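Long-range contact in amidohydrolase 2 (Bifidobacterium longum subsp. infantis, PDB 6UVZ), which is probably a hydrolase of the metallo-dependent hydrolase superfamily, its TIM-barrel fold being that of the amidohydrolases: residues R126-L137 / F151-D162. Residues are numbered along the deposited sequence; the frame is centred on the assembly and turned at random.
Sequences RAMAAKGLPFEL and FAQVPEVTVIID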
ATOM      1  N   ARG A 126     -18.194   4.800  -3.716  1.00 34.51           N
ATOM      2  CA  ARG A 126     -19.242   4.953  -2.711  1.00 29.09           C
ATOM      3  C   ARG A 126     -19.717   3.599  -2.199  1.00 38.17           C
ATOM      4  O   ARG A 126     -20.050   3.459  -1.017  1.00 45.17           O
ATOM      5  CB  ARG A 126     -20.416   5.742  -3.288  1.00 28.26           C
ATOM      6  CG  ARG A 126     -20.020   7.015  -4.015  1.00 37.12           C
ATOM      7  CD  ARG A 126     -21.245   7.837  -4.383  1.00 39.29           C
ATOM      8  NE  ARG A 126     -20.960   8.811  -5.434  1.00 46.16           N
ATOM      9  CZ  ARG A 126     -20.420  10.006  -5.222  1.00 55.31           C
ATOM     10  NH1 ARG A 126     -20.096  10.381  -3.992  1.00 57.53           N
ATOM     11  NH2 ARG A 126     -20.198  10.825  -6.241  1.00 61.47           N
ATOM     12  N   ALA A 127     -19.759   2.592  -3.076  1.00 35.06           N
ATOM     13  CA  ALA A 127     -20.171   1.259  -2.650  1.00 29.49           C
ATOM     14  C   ALA A 127     -19.173   0.660  -1.667  1.00 38.26           C
ATOM     15  O   ALA A 127     -19.569   0.079  -0.650  1.00 33.65           O
ATOM     16  CB  ALA A 127     -20.343   0.350  -3.867  1.00 18.08           C
HETATM   17  N   MSE A 128     -17.881   0.795  -1.951  1.00 40.59           N
HETATM   18  CA  MSE A 128     -16.839   0.315  -1.053  1.00 37.22           C
HETATM   19  C   MSE A 128     -16.856   1.078   0.267  1.00 41.36           C
HETATM   20  O   MSE A 128     -16.625   0.502   1.331  1.00 32.81           O
HETATM   21  CB  MSE A 128     -15.463   0.441  -1.710  1.00 36.65           C
HETATM   22  CG  MSE A 128     -15.238  -0.515  -2.865  1.00 48.02           C
HETATM   23 SE   MSE A 128     -13.452  -0.347  -3.628  0.80 49.23          SE
HETATM   24  CE  MSE A 128     -13.654   1.383  -4.481  1.00 62.56           C
ATOM     25  N   ALA A 129     -17.132   2.381   0.185  1.00 41.33           N
ATOM     26  CA  ALA A 129     -17.195   3.202   1.390  1.00 32.56           C
ATOM     27  C   ALA A 129     -18.309   2.741   2.318  1.00 32.53           C
ATOM     28  O   ALA A 129     -18.126   2.691   3.540  1.00 40.89           O
ATOM     29  CB  ALA A 129     -17.383   4.671   1.016  1.00 32.84           C
ATOM     30  N   ALA A 130     -19.474   2.401   1.760  1.00 34.01           N
ATOM     31  CA  ALA A 130     -20.576   1.930   2.589  1.00 26.25           C
ATOM     32  C   ALA A 130     -20.327   0.529   3.131  1.00 36.36           C
ATOM     33  O   ALA A 130     -21.025   0.103   4.058  1.00 36.34           O
ATOM     34  CB  ALA A 130     -21.883   1.961   1.798  1.00 26.35           C
ATOM     35  N   LYS A 131     -19.353  -0.192   2.578  1.00 36.97           N
ATOM     36  CA  LYS A 131     -19.012  -1.538   3.018  1.00 24.11           C
ATOM     37  C   LYS A 131     -17.772  -1.578   3.900  1.00 34.26           C
ATOM     38  O   LYS A 131     -17.388  -2.660   4.354  1.00 26.54           O
ATOM     39  CB  LYS A 131     -18.809  -2.448   1.803  1.00 28.18           C
ATOM     40  CG  LYS A 131     -20.088  -2.814   1.065  1.00 35.73           C
ATOM     41  CD  LYS A 131     -20.871  -3.873   1.822  1.00 47.24           C
ATOM     42  CE  LYS A 131     -22.042  -4.396   1.003  1.00 53.05           C
ATOM     43  NZ  LYS A 131     -23.039  -3.333   0.701  1.00 74.68           N
ATOM     44  N   GLY A 132     -17.139  -0.436   4.153  1.00 29.13           N
ATOM     45  CA  GLY A 132     -15.918  -0.422   4.934  1.00 31.34           C
ATOM     46  C   GLY A 132     -14.714  -0.972   4.206  1.00 38.87           C
ATOM     47  O   GLY A 132     -13.830  -1.559   4.837  1.00 49.03           O
ATOM     48  N   LEU A 133     -14.654  -0.796   2.888  1.00 31.22           N
ATOM     49  CA  LEU A 133     -13.561  -1.328   2.082  1.00 31.03           C
ATOM     50  C   LEU A 133     -12.654  -0.195   1.629  1.00 30.23           C
ATOM     51  O   LEU A 133     -13.057   0.611   0.773  1.00 38.25           O
ATOM     52  CB  LEU A 133     -14.109  -2.084   0.870  1.00 29.28           C
ATOM     53  CG  LEU A 133     -14.945  -3.333   1.154  1.00 27.62           C
ATOM     54  CD1 LEU A 133     -15.515  -3.897  -0.139  1.00 32.65           C
ATOM     55  CD2 LEU A 133     -14.113  -4.378   1.875  1.00 23.93           C
ATOM     56  N   PRO A 134     -11.443  -0.078   2.166  1.00 21.22           N
ATOM     57  CA  PRO A 134     -10.509   0.933   1.664  1.00 26.44           C
ATOM     58  C   PRO A 134     -10.026   0.586   0.264  1.00 35.50           C
ATOM     59  O   PRO A 134     -10.027  -0.572  -0.158  1.00 39.30           O
ATOM     60  CB  PRO A 134      -9.354   0.893   2.673  1.00 19.49           C
ATOM     61  CG  PRO A 134      -9.909   0.191   3.879  1.00 34.44           C
ATOM     62  CD  PRO A 134     -10.915  -0.779   3.346  1.00 26.40           C
ATOM     63  N   PHE A 135      -9.607   1.619  -0.461  1.00 31.18           N
ATOM     64  CA  PHE A 135      -9.071   1.458  -1.805  1.00 31.86           C
ATOM     65  C   PHE A 135      -7.574   1.736  -1.807  1.00 35.86           C
ATOM     66  O   PHE A 135      -7.108   2.700  -1.193  1.00 45.61           O
ATOM     67  CB  PHE A 135      -9.769   2.383  -2.804  1.00 30.27           C
ATOM     68  CG  PHE A 135      -9.241   2.259  -4.204  1.00 31.97           C
ATOM     69  CD1 PHE A 135      -9.572   1.167  -4.989  1.00 31.75           C
ATOM     70  CD2 PHE A 135      -8.408   3.229  -4.735  1.00 27.64           C
ATOM     71  CE1 PHE A 135      -9.086   1.046  -6.276  1.00 29.22           C
ATOM     72  CE2 PHE A 135      -7.918   3.114  -6.023  1.00 31.69           C
ATOM     73  CZ  PHE A 135      -8.258   2.021  -6.793  1.00 39.37           C
ATOM     74  N   GLU A 136      -6.829   0.884  -2.508  1.00 37.65           N
ATOM     75  CA  GLU A 136      -5.379   0.999  -2.620  1.00 30.56           C
ATOM     76  C   GLU A 136      -5.059   1.626  -3.973  1.00 40.01           C
ATOM     77  O   GLU A 136      -5.291   1.012  -5.019  1.00 37.27           O
ATOM     78  CB  GLU A 136      -4.722  -0.370  -2.470  1.00 30.35           C
ATOM     79  CG  GLU A 136      -3.373  -0.353  -1.783  1.00 55.91           C
ATOM     80  CD  GLU A 136      -3.489  -0.327  -0.273  1.00 53.27           C
ATOM     81  OE1 GLU A 136      -4.477  -0.875   0.258  1.00 45.04           O
ATOM     82  OE2 GLU A 136      -2.594   0.244   0.382  1.00 53.87           O
ATOM     83  N   LEU A 137      -4.530   2.848  -3.953  1.00 40.26           N
ATOM     84  CA  LEU A 137      -4.277   3.615  -5.169  1.00 37.12           C
ATOM     85  C   LEU A 137      -2.809   3.478  -5.561  1.00 40.42           C
ATOM     86  O   LEU A 137      -1.925   4.002  -4.877  1.00 46.92           O
ATOM     87  CB  LEU A 137      -4.653   5.083  -4.972  1.00 30.37           C
ATOM     88  CG  LEU A 137      -4.323   6.013  -6.143  1.00 27.63           C
ATOM     89  CD1 LEU A 137      -4.969   5.513  -7.422  1.00 29.96           C
ATOM     90  CD2 LEU A 137      -4.761   7.437  -5.847  1.00 39.71           C
ATOM     91  N   PHE A 151     -11.350  11.094  -5.937  1.00 42.62           N
ATOM     92  CA  PHE A 151     -11.591  10.896  -4.514  1.00 52.76           C
ATOM     93  C   PHE A 151     -12.113  12.146  -3.818  1.00 59.59           C
ATOM     94  O   PHE A 151     -12.550  12.052  -2.666  1.00 54.02           O
ATOM     95  CB  PHE A 151     -10.311  10.411  -3.829  1.00 55.41           C
ATOM     96  CG  PHE A 151      -9.849   9.064  -4.304  1.00 60.67           C
ATOM     97  CD1 PHE A 151     -10.395   7.905  -3.779  1.00 59.44           C
ATOM     98  CD2 PHE A 151      -8.873   8.954  -5.280  1.00 55.06           C
ATOM     99  CE1 PHE A 151      -9.975   6.664  -4.217  1.00 52.75           C
ATOM    100  CE2 PHE A 151      -8.449   7.717  -5.723  1.00 50.00           C
ATOM    101  CZ  PHE A 151      -9.000   6.570  -5.190  1.00 51.44           C
ATOM    102  N   ALA A 152     -12.079  13.305  -4.478  1.00 67.73           N
ATOM    103  CA  ALA A 152     -12.717  14.487  -3.909  1.00 65.24           C
ATOM    104  C   ALA A 152     -14.234  14.363  -3.934  1.00 66.52           C
ATOM    105  O   ALA A 152     -14.914  14.893  -3.049  1.00 65.94           O
ATOM    106  CB  ALA A 152     -12.274  15.744  -4.657  1.00 59.04           C
ATOM    107  N   GLN A 153     -14.779  13.668  -4.936  1.00 59.52           N
ATOM    108  CA  GLN A 153     -16.217  13.441  -4.995  1.00 58.82           C
ATOM    109  C   GLN A 153     -16.677  12.406  -3.979  1.00 66.47           C
ATOM    110  O   GLN A 153     -17.847  12.418  -3.586  1.00 77.09           O
ATOM    111  CB  GLN A 153     -16.624  13.000  -6.402  1.00 54.38           C
ATOM    112  CG  GLN A 153     -16.072  13.876  -7.513  1.00 57.22           C
ATOM    113  CD  GLN A 153     -16.423  13.354  -8.891  1.00 60.69           C
ATOM    114  OE1 GLN A 153     -17.531  12.869  -9.120  1.00 72.51           O
ATOM    115  NE2 GLN A 153     -15.475  13.444  -9.817  1.00 47.03           N
ATOM    116  N   VAL A 154     -15.787  11.515  -3.550  1.00 63.77           N
ATOM    117  CA  VAL A 154     -16.119  10.495  -2.559  1.00 61.03           C
ATOM    118  C   VAL A 154     -15.197  10.666  -1.356  1.00 69.96           C
ATOM    119  O   VAL A 154     -14.230   9.906  -1.205  1.00 59.65           O
ATOM    120  CB  VAL A 154     -16.001   9.081  -3.152  1.00 48.83           C
ATOM    121  CG1 VAL A 154     -16.640   8.058  -2.223  1.00 60.66           C
ATOM    122  CG2 VAL A 154     -16.637   9.026  -4.533  1.00 36.75           C
ATOM    123  N   PRO A 155     -15.442  11.647  -0.483  1.00 72.35           N
ATOM    124  CA  PRO A 155     -14.583  11.807   0.700  1.00 56.26           C
ATOM    125  C   PRO A 155     -14.800  10.745   1.764  1.00 50.53           C
ATOM    126  O   PRO A 155     -13.984  10.651   2.689  1.00 57.65           O
ATOM    127  CB  PRO A 155     -14.965  13.196   1.223  1.00 50.57           C
ATOM    128  CG  PRO A 155     -16.375  13.377   0.779  1.00 48.38           C
ATOM    129  CD  PRO A 155     -16.474  12.697  -0.561  1.00 68.09           C
ATOM    130  N   GLU A 156     -15.860   9.943   1.663  1.00 44.71           N
ATOM    131  CA  GLU A 156     -16.162   8.942   2.676  1.00 46.63           C
ATOM    132  C   GLU A 156     -15.445   7.617   2.449  1.00 41.53           C
ATOM    133  O   GLU A 156     -15.514   6.739   3.315  1.00 40.20           O
ATOM    134  CB  GLU A 156     -17.675   8.694   2.752  1.00 37.18           C
ATOM    135  CG  GLU A 156     -18.299   8.138   1.480  1.00 50.98           C
ATOM    136  CD  GLU A 156     -18.663   9.216   0.476  1.00 66.19           C
ATOM    137  OE1 GLU A 156     -18.282  10.385   0.688  1.00 67.48           O
ATOM    138  OE2 GLU A 156     -19.338   8.893  -0.525  1.00 73.88           O
ATOM    139  N   VAL A 157     -14.763   7.447   1.320  1.00 40.25           N
ATOM    140  CA  VAL A 157     -13.995   6.235   1.061  1.00 33.04           C
ATOM    141  C   VAL A 157     -12.567   6.449   1.543  1.00 39.39           C
ATOM    142  O   VAL A 157     -12.015   7.552   1.439  1.00 48.75           O
ATOM    143  CB  VAL A 157     -14.040   5.854  -0.433  1.00 23.82           C
ATOM    144  CG1 VAL A 157     -13.286   6.863  -1.285  1.00 20.90           C
ATOM    145  CG2 VAL A 157     -13.488   4.451  -0.647  1.00 20.13           C
ATOM    146  N   THR A 158     -11.972   5.398   2.099  1.00 48.96           N
ATOM    147  CA  THR A 158     -10.593   5.443   2.566  1.00 38.65           C
ATOM    148  C   THR A 158      -9.669   5.087   1.409  1.00 37.46           C
ATOM    149  O   THR A 158      -9.716   3.966   0.891  1.00 43.16           O
ATOM    150  CB  THR A 158     -10.382   4.485   3.738  1.00 37.60           C
ATOM    151  OG1 THR A 158     -11.206   4.889   4.840  1.00 42.48           O
ATOM    152  CG2 THR A 158      -8.925   4.489   4.174  1.00 20.49           C
ATOM    153  N   VAL A 159      -8.838   6.043   1.001  1.00 32.47           N
ATOM    154  CA  VAL A 159      -7.893   5.860  -0.094  1.00 32.32           C
ATOM    155  C   VAL A 159      -6.486   5.875   0.484  1.00 34.67           C
ATOM    156  O   VAL A 159      -6.157   6.728   1.317  1.00 49.46           O
ATOM    157  CB  VAL A 159      -8.067   6.943  -1.174  1.00 27.86           C
ATOM    158  CG1 VAL A 159      -8.118   8.329  -0.543  1.00 22.00           C
ATOM    159  CG2 VAL A 159      -6.950   6.857  -2.205  1.00 32.07           C
ATOM    160  N   ILE A 160      -5.663   4.922   0.058  1.00 28.11           N
ATOM    161  CA  ILE A 160      -4.276   4.819   0.494  1.00 32.87           C
ATOM    162  C   ILE A 160      -3.398   5.011  -0.734  1.00 38.20           C
ATOM    163  O   ILE A 160      -3.429   4.193  -1.663  1.00 43.31           O
ATOM    164  CB  ILE A 160      -3.978   3.482   1.185  1.00 33.76           C
ATOM    165  CG1 ILE A 160      -4.736   3.370   2.508  1.00 35.10           C
ATOM    166  CG2 ILE A 160      -2.488   3.344   1.426  1.00 39.98           C
ATOM    167  CD1 ILE A 160      -6.103   2.729   2.393  1.00 39.82           C
ATOM    168  N   ILE A 161      -2.617   6.089  -0.744  1.00 40.71           N
ATOM    169  CA  ILE A 161      -1.732   6.397  -1.862  1.00 42.61           C
ATOM    170  C   ILE A 161      -0.497   5.509  -1.741  1.00 46.67           C
ATOM    171  O   ILE A 161       0.274   5.628  -0.786  1.00 49.15           O
ATOM    172  CB  ILE A 161      -1.349   7.880  -1.886  1.00 45.36           C
ATOM    173  CG1 ILE A 161      -2.567   8.764  -1.616  1.00 46.39           C
ATOM    174  CG2 ILE A 161      -0.732   8.245  -3.223  1.00 44.59           C
ATOM    175  CD1 ILE A 161      -3.670   8.626  -2.633  1.00 56.55           C
ATOM    176  N   ASP A 162      -0.306   4.615  -2.707  1.00 51.02           N
ATOM    177  CA  ASP A 162       0.806   3.674  -2.664  1.00 48.77           C
ATOM    178  C   ASP A 162       2.089   4.335  -3.150  1.00 63.12           C
ATOM    179  O   ASP A 162       2.095   5.027  -4.173  1.00 77.06           O
ATOM    180  CB  ASP A 162       0.507   2.442  -3.520  1.00 44.07           C
ATOM    181  CG  ASP A 162      -0.542   1.544  -2.906  1.00 57.79           C
ATOM    182  OD1 ASP A 162      -1.053   1.881  -1.816  1.00 63.17           O
ATOM    183  OD2 ASP A 162      -0.854   0.498  -3.512  1.00 59.87           O
TER
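Glu136, in the middle of strand 135-137, and Asp162, just past strand 159-161, bring their carboxylates together, Glu136 OE2 lying 3.1 Å from Asp162 OD1. The two planes are turned 35° apart. Both oxygens are acceptors, so no hydrogen bond joins them; Lys190, from the next strand, forms a salt bridge to Glu136 and probably offsets the negative charge gathered here, while Tyr255 hydrogen-bonds the same Glu136 oxygen. The Glu136 chain, bent at chi2 (82°), also lays OE2 against the CG2 methyl of Ile160. An alanine in place of Glu136 is likely to leave Lys190 without its salt-bridge partner and the Tyr255 hydroxyl without this hydrogen bond.

Glu136 and Ile160 point to the barrel interior; Phe135, Leu137, Val159 and Ile161 point outward to the helix layer, where apolar side chains suit the packing against Phe151 of helix 144-153. CG of Phe135 stands anti to the backbone N, and Phe135 CD2 comes 3.4 Å from CZ of Phe151, at the edge of the Phe151 ring; the pair is oblique. Leu137 and Ile161 lie side by side, CD2 meeting CD1 at 3.6 Å, and Leu137 CD2 also touches Phe151 CE2. Between the strands, Phe135 N donates to Thr158 O (2.7 Å), and three further backbone bonds continue the ladder to Asp162.

Farther out, the small Ala129 lets helix 119-131 approach the turn at Val157, their CB atoms 3.8 Å apart. The long Arg126 chain reaches Gln153 O through NH1 (3.1 Å), which sits above the carbonyl plane, while Val154 CG2 covers one guanidinium face and Glu156 adds a long salt bridge. Strand 135-137, helix 144-153 and strand 159-161 thus form the right-handed beta-alpha-beta crossover from which (beta/alpha)8 TIM barrels of the amidohydrolase type are built.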